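Local coordinates for protein serine acetyltransferase (Entamoeba histolytica, PDB 3P47) that probably transfers an acetyl group to the hydroxyl of L-serine, as serine O-acetyltransferases do in cysteine biosynthesis, and is seen here with L-cysteine bound, at residues Gln202-Gly207 / Thr236-Leu241. Numbering follows the deposited sequence.
Sequences QSVTLG and TGAKVL
Thr205, Leu206 and Gly207 pair in parallel with Lys239, Val240 and Leu241, the two short strands running 4.8 Å apart and only 8° from the same direction. Three backbone bonds knit them: Thr205 N to Ala238 O, Val240 N to Thr205 O (2.8 Å) and Gly207 N to Val240 O. At the corner just before the strands, Gly237 N gives its hydrogen to Gln202 O at 3.1 Å. Gly237, at phi 90°, holds backbone angles that would jam a CB against the preceding carbonyl.

Leu206 and Val240 lie side by side, CD2 of Leu206 resting 3.6 Å from Val240 CB, on the face that turns toward Ile234 and Pro226. On the other face Thr205 CG2, anti to its own nitrogen, meets Leu241 CD2 at 3.6 Å, while OG1 bonds Gln202 NE2 of the second subunit. Gln202, bent at chi2 (-94°), turns the face of its amide to the Thr236 methyl, NE2 lying 3.4 Å from CG2 of Thr236, while that same NE2 bonds Thr205 OG1 of the third subunit. Lys239 curls back over its own turn: NZ gives a hydrogen to Gly237 O at 2.7 Å, approaching from above the carbonyl plane, reaches Ser203 O in a weak bond, and also bonds Asn255 OD1 of the second subunit.

These are successive coils of the left-handed parallel beta-helix built by hexapeptide repeats. Leu206 and Val240 point to one face, while the face of Thr205, Lys239 and Leu241 meets the second subunit of the trimer. A buried ammonium bonded to Gly237 O and to Asn255 OD1 of the second subunit, and weakly to Ser203 O, would probably keep its positive charge, tying the turns of two coils to the subunit interface.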
ATOM      1  N   GLN A 202       1.797   7.702 -10.605  1.00 18.92           N
ATOM      2  CA  GLN A 202       1.740   6.336 -10.089  1.00 18.35           C
ATOM      3  C   GLN A 202       2.582   5.357 -10.934  1.00 18.35           C
ATOM      4  O   GLN A 202       2.761   5.553 -12.151  1.00 17.58           O
ATOM      5  CB  GLN A 202       0.255   5.899 -10.056  1.00 18.80           C
ATOM      6  CG  GLN A 202      -0.430   5.871 -11.433  1.00 17.83           C
ATOM      7  CD  GLN A 202      -1.182   7.164 -11.764  1.00 20.23           C
ATOM      8  OE1 GLN A 202      -0.752   8.240 -11.418  1.00 19.25           O
ATOM      9  NE2 GLN A 202      -2.301   7.035 -12.459  1.00 20.88           N
ATOM     10  N   SER A 203       3.132   4.331 -10.284  1.00 17.75           N
ATOM     11  CA  SER A 203       3.858   3.261 -10.984  1.00 19.11           C
ATOM     12  C   SER A 203       5.080   3.697 -11.762  1.00 18.92           C
ATOM     13  O   SER A 203       5.514   2.964 -12.638  1.00 20.39           O
ATOM     14  CB  SER A 203       2.909   2.479 -11.940  1.00 19.65           C
ATOM     15  OG  SER A 203       2.012   1.685 -11.167  1.00 22.69           O
ATOM     16  N   VAL A 204       5.657   4.846 -11.423  1.00 18.52           N
ATOM     17  CA  VAL A 204       6.912   5.276 -12.043  1.00 18.21           C
ATOM     18  C   VAL A 204       8.118   4.728 -11.268  1.00 18.42           C
ATOM     19  O   VAL A 204       8.179   4.821 -10.034  1.00 17.68           O
ATOM     20  CB  VAL A 204       6.992   6.819 -12.116  1.00 19.35           C
ATOM     21  CG1 VAL A 204       8.424   7.297 -12.319  1.00 17.87           C
ATOM     22  CG2 VAL A 204       6.076   7.374 -13.201  1.00 18.68           C
ATOM     23  N   THR A 205       9.099   4.204 -11.983  1.00 18.13           N
ATOM     24  CA  THR A 205      10.373   3.806 -11.360  1.00 19.20           C
ATOM     25  C   THR A 205      11.477   4.705 -11.901  1.00 20.23           C
ATOM     26  O   THR A 205      11.592   4.863 -13.115  1.00 21.76           O
ATOM     27  CB  THR A 205      10.748   2.318 -11.661  1.00 19.62           C
ATOM     28  OG1 THR A 205       9.906   1.429 -10.898  1.00 18.46           O
ATOM     29  CG2 THR A 205      12.220   2.025 -11.247  1.00 20.19           C
ATOM     30  N   LEU A 206      12.271   5.264 -10.991  1.00 20.22           N
ATOM     31  CA  LEU A 206      13.549   5.908 -11.341  1.00 21.83           C
ATOM     32  C   LEU A 206      14.539   5.051 -10.579  1.00 21.47           C
ATOM     33  O   LEU A 206      14.799   5.274  -9.392  1.00 20.35           O
ATOM     34  CB  LEU A 206      13.555   7.359 -10.834  1.00 22.79           C
ATOM     35  CG  LEU A 206      12.692   8.340 -11.640  1.00 23.91           C
ATOM     36  CD1 LEU A 206      12.569   9.697 -10.975  1.00 25.96           C
ATOM     37  CD2 LEU A 206      13.290   8.528 -13.048  1.00 25.96           C
ATOM     38  N   GLY A 207      15.034   4.011 -11.235  1.00 21.14           N
ATOM     39  CA  GLY A 207      15.591   2.911 -10.461  1.00 22.13           C
ATOM     40  C   GLY A 207      16.571   2.102 -11.250  1.00 22.23           C
ATOM     41  O   GLY A 207      17.237   2.634 -12.121  1.00 20.99           O
ATOM     42  N   THR A 236       2.458   7.909 -16.008  1.00 22.40           N
ATOM     43  CA  THR A 236       2.013   6.672 -15.319  1.00 23.67           C
ATOM     44  C   THR A 236       2.692   5.413 -15.880  1.00 23.32           C
ATOM     45  O   THR A 236       2.604   5.135 -17.093  1.00 23.49           O
ATOM     46  CB  THR A 236       0.441   6.531 -15.465  1.00 23.78           C
ATOM     47  OG1 THR A 236       0.095   6.284 -16.838  1.00 25.74           O
ATOM     48  CG2 THR A 236      -0.272   7.811 -15.047  1.00 27.68           C
ATOM     49  N   GLY A 237       3.402   4.657 -15.032  1.00 22.40           N
ATOM     50  CA  GLY A 237       3.918   3.353 -15.491  1.00 22.54           C
ATOM     51  C   GLY A 237       5.282   3.333 -16.131  1.00 22.47           C
ATOM     52  O   GLY A 237       5.857   2.254 -16.374  1.00 23.68           O
ATOM     53  N   ALA A 238       5.826   4.520 -16.383  1.00 23.37           N
ATOM     54  CA  ALA A 238       7.150   4.647 -16.985  1.00 23.41           C
ATOM     55  C   ALA A 238       8.233   4.032 -16.086  1.00 23.43           C
ATOM     56  O   ALA A 238       8.261   4.267 -14.855  1.00 23.63           O
ATOM     57  CB  ALA A 238       7.464   6.101 -17.284  1.00 22.89           C
ATOM     58  N   LYS A 239       9.131   3.262 -16.698  1.00 23.48           N
ATOM     59  CA  LYS A 239      10.237   2.631 -15.983  1.00 23.56           C
ATOM     60  C   LYS A 239      11.532   3.201 -16.529  1.00 24.21           C
ATOM     61  O   LYS A 239      11.949   2.852 -17.672  1.00 24.81           O
ATOM     62  CB  LYS A 239      10.250   1.106 -16.201  1.00 23.58           C
ATOM     63  CG  LYS A 239       8.946   0.326 -15.870  1.00 23.56           C
ATOM     64  CD  LYS A 239       8.605   0.505 -14.412  1.00 24.69           C
ATOM     65  CE  LYS A 239       7.361  -0.278 -13.994  1.00 25.58           C
ATOM     66  NZ  LYS A 239       6.132   0.260 -14.617  1.00 26.86           N
ATOM     67  N   VAL A 240      12.174   4.047 -15.727  1.00 23.68           N
ATOM     68  CA  VAL A 240      13.439   4.696 -16.107  1.00 23.90           C
ATOM     69  C   VAL A 240      14.570   4.070 -15.282  1.00 24.38           C
ATOM     70  O   VAL A 240      14.615   4.239 -14.062  1.00 23.43           O
ATOM     71  CB  VAL A 240      13.332   6.200 -15.819  1.00 22.99           C
ATOM     72  CG1 VAL A 240      14.578   6.958 -16.305  1.00 22.56           C
ATOM     73  CG2 VAL A 240      12.045   6.745 -16.451  1.00 24.28           C
ATOM     74  N   LEU A 241      15.460   3.329 -15.954  1.00 25.37           N
ATOM     75  CA  LEU A 241      16.376   2.425 -15.279  1.00 26.24           C
ATOM     76  C   LEU A 241      17.839   2.655 -15.643  1.00 26.29           C
ATOM     77  O   LEU A 241      18.182   2.889 -16.807  1.00 26.20           O
ATOM     78  CB  LEU A 241      15.991   0.970 -15.582  1.00 26.63           C
ATOM     79  CG  LEU A 241      14.567   0.498 -15.156  1.00 27.98           C
ATOM     80  CD1 LEU A 241      14.295  -0.919 -15.632  1.00 29.11           C
ATOM     81  CD2 LEU A 241      14.378   0.509 -13.643  1.00 25.97           C
TER